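Local structure of Galactose/lactose metabolism regulatory protein GAL80 (Saccharomyces cerevisiae, 3BTV) at residues 410-414 / 432-436; 222-228 / 394-399. The protein represses the yeast galactose and lactose metabolic genes by binding the activator GAL4 and blocking its transcriptional activation when no inducing sugar is present. The protein carries 1 engineered substitution. All blocks are in the same frame, centred on the assembly; numbering follows the deposited sequence.

Contact 1. Residues 410-414 / 432-436; sequences ILHRL and NISHY
Ile433 lays its side chain across one side of a helical turn, its CD1 reaching Ile410 O at 3.7 Å and Leu414 CB at 3.8 Å, while its CB lies 3.8 Å from Arg413 CB. The first segment, 410-414, is regular helix within 405-424, with Leu414 N bonded to Ile410 O at 3.1 Å; the second, 432-436, is irregular and ends at the last modelled residue. Their CA atoms come nearest at Ile410 and Ser434 (5.4 Å) and at Arg413 and Ile433 (6.2 Å). A p, t rotamer brings the end of Ile433 nearer the helix than its sideways CB would suggest. Beside it Ile410 CD1 touches Ser434 CB at 3.7 Å. Arg413, m at chi1 and extended from there, runs past Ile433 and donates from NH1 to Ile433 O (2.6 Å, 164°); the same carbonyl also takes a weak bond from His435 N (3.5 Å). Arg413 NH2 lies over one face of the poorly ordered Tyr436 ring, with Arg413 CZ 5.1 Å from the ring centroid, a long and at most weak cation-pi contact. Within 432-436, His435 ND1 donates a hydrogen bond to Asn432 O at 2.9 Å. Apolar packing plus one arginine-to-carbonyl hydrogen bond is how this C-terminal tail folds back on the chain's last long helix.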
ATOM      1  N   ILE B 410       4.755  23.987   3.787  1.00 47.15           N
ATOM      2  CA  ILE B 410       3.719  23.022   4.118  1.00 42.69           C
ATOM      3  C   ILE B 410       4.186  21.587   3.810  1.00 50.21           C
ATOM      4  O   ILE B 410       3.962  20.661   4.592  1.00 51.80           O
ATOM      5  CB  ILE B 410       2.420  23.361   3.368  1.00 48.97           C
ATOM      6  CG1 ILE B 410       1.819  24.657   3.922  1.00 56.49           C
ATOM      7  CG2 ILE B 410       1.429  22.186   3.420  1.00 49.23           C
ATOM      8  CD1 ILE B 410       0.828  25.325   2.980  1.00 56.29           C
ATOM      9  N   LEU B 411       4.860  21.412   2.684  1.00 47.47           N
ATOM     10  CA  LEU B 411       5.403  20.108   2.327  1.00 44.35           C
ATOM     11  C   LEU B 411       6.458  19.674   3.353  1.00 36.79           C
ATOM     12  O   LEU B 411       6.484  18.517   3.798  1.00 49.78           O
ATOM     13  CB  LEU B 411       6.013  20.160   0.923  1.00 45.25           C
ATOM     14  CG  LEU B 411       6.484  18.830   0.327  1.00 48.14           C
ATOM     15  CD1 LEU B 411       5.419  17.761   0.470  1.00 38.84           C
ATOM     16  CD2 LEU B 411       6.865  19.021  -1.150  1.00 43.67           C
ATOM     17  N   HIS B 412       7.324  20.610   3.741  1.00 45.18           N
ATOM     18  CA  HIS B 412       8.302  20.312   4.779  1.00 44.87           C
ATOM     19  C   HIS B 412       7.633  19.857   6.080  1.00 46.39           C
ATOM     20  O   HIS B 412       8.132  18.956   6.748  1.00 53.84           O
ATOM     21  CB  HIS B 412       9.213  21.504   5.056  1.00 52.03           C
ATOM     22  CG  HIS B 412      10.484  21.481   4.270  1.00 55.28           C
ATOM     23  ND1 HIS B 412      11.455  20.520   4.456  1.00 52.54           N
ATOM     24  CD2 HIS B 412      10.945  22.300   3.294  1.00 43.17           C
ATOM     25  CE1 HIS B 412      12.455  20.743   3.622  1.00 57.37           C
ATOM     26  NE2 HIS B 412      12.170  21.815   2.904  1.00 64.99           N
ATOM     27  N   ARG B 413       6.521  20.490   6.441  1.00 45.42           N
ATOM     28  CA  ARG B 413       5.803  20.096   7.655  1.00 49.02           C
ATOM     29  C   ARG B 413       5.316  18.677   7.528  1.00 51.12           C
ATOM     30  O   ARG B 413       5.319  17.918   8.501  1.00 51.97           O
ATOM     31  CB  ARG B 413       4.626  21.029   7.925  1.00 49.95           C
ATOM     32  CG  ARG B 413       5.057  22.429   8.367  1.00 62.55           C
ATOM     33  CD  ARG B 413       3.873  23.376   8.539  1.00 58.72           C
ATOM     34  NE  ARG B 413       4.306  24.674   9.053  1.00 60.09           N
ATOM     35  CZ  ARG B 413       3.503  25.715   9.267  1.00 79.60           C
ATOM     36  NH1 ARG B 413       2.201  25.632   9.010  1.00 60.86           N
ATOM     37  NH2 ARG B 413       4.008  26.846   9.746  1.00 78.85           N
ATOM     38  N   LEU B 414       4.897  18.310   6.318  1.00 48.77           N
ATOM     39  CA  LEU B 414       4.441  16.952   6.081  1.00 44.54           C
ATOM     40  C   LEU B 414       5.602  15.960   6.165  1.00 44.50           C
ATOM     41  O   LEU B 414       5.473  14.890   6.757  1.00 48.18           O
ATOM     42  CB  LEU B 414       3.730  16.837   4.719  1.00 39.26           C
ATOM     43  CG  LEU B 414       3.158  15.456   4.395  1.00 40.17           C
ATOM     44  CD1 LEU B 414       2.140  15.027   5.441  1.00 45.08           C
ATOM     45  CD2 LEU B 414       2.531  15.426   2.962  1.00 36.61           C
ATOM     46  N   ASN B 432      -3.655  20.576  10.568  1.00 49.70           N
ATOM     47  CA  ASN B 432      -3.383  22.020  10.670  1.00 53.13           C
ATOM     48  C   ASN B 432      -2.057  22.476  10.061  1.00 70.71           C
ATOM     49  O   ASN B 432      -1.695  23.649  10.168  1.00 73.26           O
ATOM     50  CB  ASN B 432      -3.474  22.495  12.146  1.00 49.52           C
ATOM     51  CG  ASN B 432      -4.824  22.174  12.781  1.00 82.64           C
ATOM     52  OD1 ASN B 432      -5.830  21.989  12.085  1.00 70.33           O
ATOM     53  ND2 ASN B 432      -4.848  22.106  14.108  1.00110.16           N
ATOM     54  N   ILE B 433      -1.330  21.571   9.410  1.00 64.49           N
ATOM     55  CA  ILE B 433       0.022  21.921   8.986  1.00 55.38           C
ATOM     56  C   ILE B 433       0.061  23.014   7.922  1.00 75.14           C
ATOM     57  O   ILE B 433       1.098  23.644   7.711  1.00 65.62           O
ATOM     58  CB  ILE B 433       0.870  20.704   8.559  1.00 62.25           C
ATOM     59  CG1 ILE B 433       0.361  20.108   7.247  1.00 68.00           C
ATOM     60  CG2 ILE B 433       0.908  19.660   9.671  1.00 72.63           C
ATOM     61  CD1 ILE B 433       1.333  19.137   6.631  1.00 58.98           C
ATOM     62  N   SER B 434      -1.066  23.263   7.270  1.00 58.44           N
ATOM     63  CA  SER B 434      -1.104  24.305   6.248  1.00 76.64           C
ATOM     64  C   SER B 434      -1.750  25.609   6.723  1.00 80.86           C
ATOM     65  O   SER B 434      -2.737  26.055   6.142  1.00 82.44           O
ATOM     66  CB  SER B 434      -1.858  23.800   5.022  1.00 57.37           C
ATOM     67  OG  SER B 434      -3.235  23.640   5.308  1.00 57.27           O
ATOM     68  N   HIS B 435      -1.212  26.244   7.757  1.00 99.98           N
ATOM     69  CA  HIS B 435      -1.892  27.445   8.244  1.00107.25           C
ATOM     70  C   HIS B 435      -1.174  28.806   8.170  1.00102.39           C
ATOM     71  O   HIS B 435      -1.758  29.775   7.684  1.00107.29           O
ATOM     72  CB  HIS B 435      -2.569  27.185   9.590  1.00 86.06           C
ATOM     73  CG  HIS B 435      -3.887  26.485   9.453  1.00107.93           C
ATOM     74  ND1 HIS B 435      -3.990  25.128   9.233  1.00111.88           N
ATOM     75  CD2 HIS B 435      -5.156  26.961   9.461  1.00111.30           C
ATOM     76  CE1 HIS B 435      -5.265  24.794   9.135  1.00106.31           C
ATOM     77  NE2 HIS B 435      -5.993  25.888   9.269  1.00 99.57           N
ATOM     78  N   TYR B 436       0.072  28.889   8.618  1.00 97.94           N
ATOM     79  CA  TYR B 436       0.800  30.161   8.534  1.00 97.35           C
ATOM     80  C   TYR B 436       2.289  29.958   8.243  1.00 68.90           C
ATOM     81  O   TYR B 436       3.118  30.827   8.530  1.00 80.54           O
ATOM     82  CB  TYR B 436       0.616  30.968   9.821  1.00 97.67           C
ATOM     83  CG  TYR B 436       1.192  30.270  11.024  1.00116.49           C
ATOM     84  CD1 TYR B 436       2.405  30.668  11.566  1.00137.67           C
ATOM     85  CD2 TYR B 436       0.536  29.191  11.601  1.00122.44           C
ATOM     86  CE1 TYR B 436       2.941  30.026  12.658  1.00150.04           C
ATOM     87  CE2 TYR B 436       1.063  28.540  12.693  1.00141.59           C
ATOM     88  CZ  TYR B 436       2.265  28.962  13.218  1.00157.79           C
ATOM     89  OH  TYR B 436       2.796  28.316  14.308  1.00167.90           O
TER

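Contact 2. Residues 222-228 / 394-399; sequences QYMTSSY and MQGFDF
A Schellman motif closes helix 209-225 here, and a type II' beta turn, Gln395 to Asp398, packs against that helix end. Ser226 is the C-prime residue, with phi/psi of 51/47; Ser227 N reaches Gln222 O at 3.1 Å and Ser226 N bonds weakly to Tyr223 O at 3.4 Å. In the turn Gly396 takes 61/-130, Phe397 -99/11, and Asp398 N meets Gln395 O at 3.0 Å. The CA atoms of Ser226 and Phe397 are 5.2 Å apart.

In the aromatic packing Phe397 is the residue most covered, at 148 Å². In the m rotamer, it offers one ring face to the helix terminus: Ser226 CA stands 3.7 Å from its ring centroid, 16° off the normal, a CH-pi contact, and Ser227 N lies over that ring, 3.5 Å from Phe397 CZ. Tyr228, also m, meets Phe397 obliquely, centroids 4.5 Å apart and planes at 41°, with Tyr228 CE1 3.3 Å from Phe397 CZ. Met394 CE touches Tyr228 OH at 3.5 Å. Gly396 O lies at the Tyr223 ring edge, 3.5 Å from Tyr223 CD1.

The polar contacts lie along the turn and at its end. Lys165 of helix 159-169 bonds to the carbonyls of both Tyr223 and Phe397, joining the two segments, and Gln395 OE1 takes a hydrogen bond from Arg156. Tyr223, t at chi1, donates its OH to Asp398 O at 2.6 Å; water 1 donates to Tyr223 OH at 2.6 Å and accepts from Gln395 NE2 at 3.0 Å.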
ATOM      1  N   GLN B 222      -1.595  15.615  -3.616  1.00 33.07           N
ATOM      2  CA  GLN B 222      -2.442  16.578  -2.926  1.00 34.25           C
ATOM      3  C   GLN B 222      -2.915  17.654  -3.873  1.00 31.26           C
ATOM      4  O   GLN B 222      -4.052  18.112  -3.791  1.00 37.56           O
ATOM      5  CB  GLN B 222      -1.680  17.219  -1.772  1.00 38.71           C
ATOM      6  CG  GLN B 222      -1.405  16.248  -0.649  1.00 31.94           C
ATOM      7  CD  GLN B 222      -0.425  16.822   0.354  1.00 53.19           C
ATOM      8  OE1 GLN B 222      -0.813  17.308   1.407  1.00 41.41           O
ATOM      9  NE2 GLN B 222       0.850  16.792   0.017  1.00 38.51           N
ATOM     10  N   TYR B 223      -2.038  18.039  -4.786  1.00 35.32           N
ATOM     11  CA  TYR B 223      -2.386  19.038  -5.787  1.00 36.22           C
ATOM     12  C   TYR B 223      -3.489  18.546  -6.742  1.00 43.41           C
ATOM     13  O   TYR B 223      -4.427  19.283  -7.048  1.00 41.81           O
ATOM     14  CB  TYR B 223      -1.134  19.471  -6.557  1.00 38.02           C
ATOM     15  CG  TYR B 223      -1.376  20.623  -7.516  1.00 40.13           C
ATOM     16  CD1 TYR B 223      -1.754  21.879  -7.046  1.00 40.27           C
ATOM     17  CD2 TYR B 223      -1.232  20.453  -8.885  1.00 40.94           C
ATOM     18  CE1 TYR B 223      -1.972  22.929  -7.912  1.00 42.99           C
ATOM     19  CE2 TYR B 223      -1.441  21.505  -9.765  1.00 38.85           C
ATOM     20  CZ  TYR B 223      -1.823  22.732  -9.270  1.00 50.11           C
ATOM     21  OH  TYR B 223      -2.047  23.772 -10.135  1.00 44.38           O
ATOM     22  N   MET B 224      -3.385  17.301  -7.201  1.00 36.32           N
ATOM     23  CA  MET B 224      -4.363  16.725  -8.140  1.00 37.63           C
ATOM     24  C   MET B 224      -5.728  16.480  -7.506  1.00 41.69           C
ATOM     25  O   MET B 224      -6.751  16.602  -8.166  1.00 36.43           O
ATOM     26  CB  MET B 224      -3.861  15.379  -8.676  1.00 38.53           C
ATOM     27  CG  MET B 224      -2.797  15.474  -9.729  1.00 40.68           C
ATOM     28  SD  MET B 224      -2.410  13.829 -10.368  1.00 44.69           S
ATOM     29  CE  MET B 224      -1.705  13.008  -8.922  1.00 37.63           C
ATOM     30  N   THR B 225      -5.738  16.092  -6.234  1.00 31.81           N
ATOM     31  CA  THR B 225      -6.981  15.788  -5.568  1.00 38.18           C
ATOM     32  C   THR B 225      -7.509  17.021  -4.858  1.00 40.52           C
ATOM     33  O   THR B 225      -8.591  17.005  -4.291  1.00 40.89           O
ATOM     34  CB  THR B 225      -6.817  14.643  -4.535  1.00 41.46           C
ATOM     35  OG1 THR B 225      -5.921  15.058  -3.490  1.00 39.00           O
ATOM     36  CG2 THR B 225      -6.279  13.378  -5.209  1.00 35.33           C
ATOM     37  N   SER B 226      -6.738  18.099  -4.890  1.00 38.77           N
ATOM     38  CA  SER B 226      -7.100  19.310  -4.150  1.00 40.70           C
ATOM     39  C   SER B 226      -7.434  19.009  -2.687  1.00 47.31           C
ATOM     40  O   SER B 226      -8.452  19.465  -2.178  1.00 40.63           O
ATOM     41  CB  SER B 226      -8.299  20.015  -4.796  1.00 39.56           C
ATOM     42  OG  SER B 226      -8.019  20.399  -6.132  1.00 44.04           O
ATOM     43  N   SER B 227      -6.595  18.234  -2.013  1.00 35.52           N
ATOM     44  CA  SER B 227      -6.796  17.986  -0.584  1.00 41.30           C
ATOM     45  C   SER B 227      -5.470  17.813   0.119  1.00 52.69           C
ATOM     46  O   SER B 227      -4.532  17.263  -0.460  1.00 39.60           O
ATOM     47  CB  SER B 227      -7.634  16.725  -0.353  1.00 38.88           C
ATOM     48  OG  SER B 227      -7.868  16.544   1.040  1.00 39.39           O
ATOM     49  N   TYR B 228      -5.387  18.286   1.362  1.00 41.76           N
ATOM     50  CA  TYR B 228      -4.292  17.917   2.252  1.00 43.01           C
ATOM     51  C   TYR B 228      -4.669  16.675   3.062  1.00 38.68           C
ATOM     52  O   TYR B 228      -5.805  16.208   3.015  1.00 41.08           O
ATOM     53  CB  TYR B 228      -3.937  19.066   3.214  1.00 47.46           C
ATOM     54  CG  TYR B 228      -3.459  20.309   2.495  1.00 55.35           C
ATOM     55  CD1 TYR B 228      -4.215  21.472   2.498  1.00 50.77           C
ATOM     56  CD2 TYR B 228      -2.267  20.306   1.786  1.00 47.66           C
ATOM     57  CE1 TYR B 228      -3.784  22.607   1.824  1.00 46.62           C
ATOM     58  CE2 TYR B 228      -1.830  21.428   1.115  1.00 50.90           C
ATOM     59  CZ  TYR B 228      -2.594  22.575   1.136  1.00 50.40           C
ATOM     60  OH  TYR B 228      -2.153  23.687   0.460  1.00 47.30           O
ATOM     61  N   MET B 394       0.523  31.684  -1.774  1.00 60.41           N
ATOM     62  CA  MET B 394       0.696  30.283  -2.127  1.00 55.69           C
ATOM     63  C   MET B 394      -0.212  29.898  -3.278  1.00 66.59           C
ATOM     64  O   MET B 394      -1.284  30.477  -3.461  1.00 58.13           O
ATOM     65  CB  MET B 394       0.383  29.395  -0.922  1.00 67.25           C
ATOM     66  CG  MET B 394      -1.053  29.525  -0.414  1.00 52.58           C
ATOM     67  SD  MET B 394      -1.308  28.651   1.157  1.00 71.39           S
ATOM     68  CE  MET B 394      -1.062  26.963   0.606  1.00 68.49           C
ATOM     69  N   GLN B 395       0.208  28.902  -4.047  1.00 51.67           N
ATOM     70  CA  GLN B 395      -0.622  28.429  -5.133  1.00 49.59           C
ATOM     71  C   GLN B 395      -1.775  27.627  -4.546  1.00 53.29           C
ATOM     72  O   GLN B 395      -2.903  27.712  -5.020  1.00 55.48           O
ATOM     73  CB  GLN B 395       0.176  27.571  -6.112  1.00 50.02           C
ATOM     74  CG  GLN B 395      -0.662  27.107  -7.291  1.00 35.86           C
ATOM     75  CD  GLN B 395       0.083  26.165  -8.190  1.00 52.04           C
ATOM     76  OE1 GLN B 395       0.865  25.343  -7.721  1.00 48.74           O
ATOM     77  NE2 GLN B 395      -0.169  26.261  -9.495  1.00 53.87           N
ATOM     78  N   GLY B 396      -1.488  26.874  -3.491  1.00 51.62           N
ATOM     79  CA  GLY B 396      -2.476  25.989  -2.916  1.00 49.15           C
ATOM     80  C   GLY B 396      -2.901  24.962  -3.943  1.00 48.42           C
ATOM     81  O   GLY B 396      -2.066  24.324  -4.575  1.00 52.48           O
ATOM     82  N   PHE B 397      -4.207  24.810  -4.113  1.00 41.45           N
ATOM     83  CA  PHE B 397      -4.746  23.889  -5.092  1.00 39.91           C
ATOM     84  C   PHE B 397      -5.163  24.587  -6.386  1.00 47.15           C
ATOM     85  O   PHE B 397      -5.821  23.989  -7.232  1.00 48.17           O
ATOM     86  CB  PHE B 397      -5.935  23.146  -4.509  1.00 40.55           C
ATOM     87  CG  PHE B 397      -5.628  22.450  -3.225  1.00 58.99           C
ATOM     88  CD1 PHE B 397      -4.440  21.754  -3.071  1.00 48.99           C
ATOM     89  CD2 PHE B 397      -6.526  22.484  -2.173  1.00 57.44           C
ATOM     90  CE1 PHE B 397      -4.151  21.108  -1.889  1.00 46.14           C
ATOM     91  CE2 PHE B 397      -6.246  21.832  -0.984  1.00 58.75           C
ATOM     92  CZ  PHE B 397      -5.061  21.146  -0.843  1.00 47.43           C
ATOM     93  N   ASP B 398      -4.789  25.852  -6.531  1.00 45.34           N
ATOM     94  CA  ASP B 398      -5.144  26.608  -7.728  1.00 42.99           C
ATOM     95  C   ASP B 398      -4.431  26.096  -8.966  1.00 53.81           C
ATOM     96  O   ASP B 398      -3.251  25.757  -8.907  1.00 47.64           O
ATOM     97  CB  ASP B 398      -4.777  28.078  -7.560  1.00 51.96           C
ATOM     98  CG  ASP B 398      -5.741  28.821  -6.666  1.00 75.32           C
ATOM     99  OD1 ASP B 398      -6.876  28.331  -6.480  1.00 60.62           O
ATOM    100  OD2 ASP B 398      -5.357  29.898  -6.153  1.00 84.76           O
ATOM    101  N   PHE B 399      -5.142  26.071 -10.092  1.00 46.69           N
ATOM    102  CA  PHE B 399      -4.522  25.786 -11.385  1.00 43.33           C
ATOM    103  C   PHE B 399      -3.541  26.909 -11.711  1.00 47.74           C
ATOM    104  O   PHE B 399      -2.489  26.683 -12.309  1.00 57.63           O
ATOM    105  CB  PHE B 399      -5.576  25.706 -12.502  1.00 44.63           C
ATOM    106  CG  PHE B 399      -6.330  24.407 -12.552  1.00 51.91           C
ATOM    107  CD1 PHE B 399      -7.624  24.321 -12.058  1.00 40.32           C
ATOM    108  CD2 PHE B 399      -5.761  23.282 -13.122  1.00 48.14           C
ATOM    109  CE1 PHE B 399      -8.329  23.134 -12.106  1.00 48.13           C
ATOM    110  CE2 PHE B 399      -6.461  22.083 -13.172  1.00 39.83           C
ATOM    111  CZ  PHE B 399      -7.743  22.011 -12.665  1.00 46.38           C
TER
HETATM  112  O   HOH W   1      -0.142  24.344 -11.745  1.00 43.14           O

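How the contacts relate
Contacts of short and of long sequence separation can adjoin one another, and the two contacts, centred 13 Å apart, illustrate this. Contact 2 brings together segments 166 residues apart at their closest ends; contact 1 follows it in the chain, and there the separation is 18. Ile410 forms much of the junction: its CD1 lies 3.4 Å from Met394 CE, and its CG2 lies 4.1 Å from Tyr228 CE2. Ser434 OG rests 3.7 Å from Tyr228 CE1, so the tail also meets the residue that follows the helix cap. Deeper, Leu414 CD2 packs on Gln222 NE2 at 3.7 Å, where helices 405-424 and 209-225 meet. All four meetings are van der Waals packing.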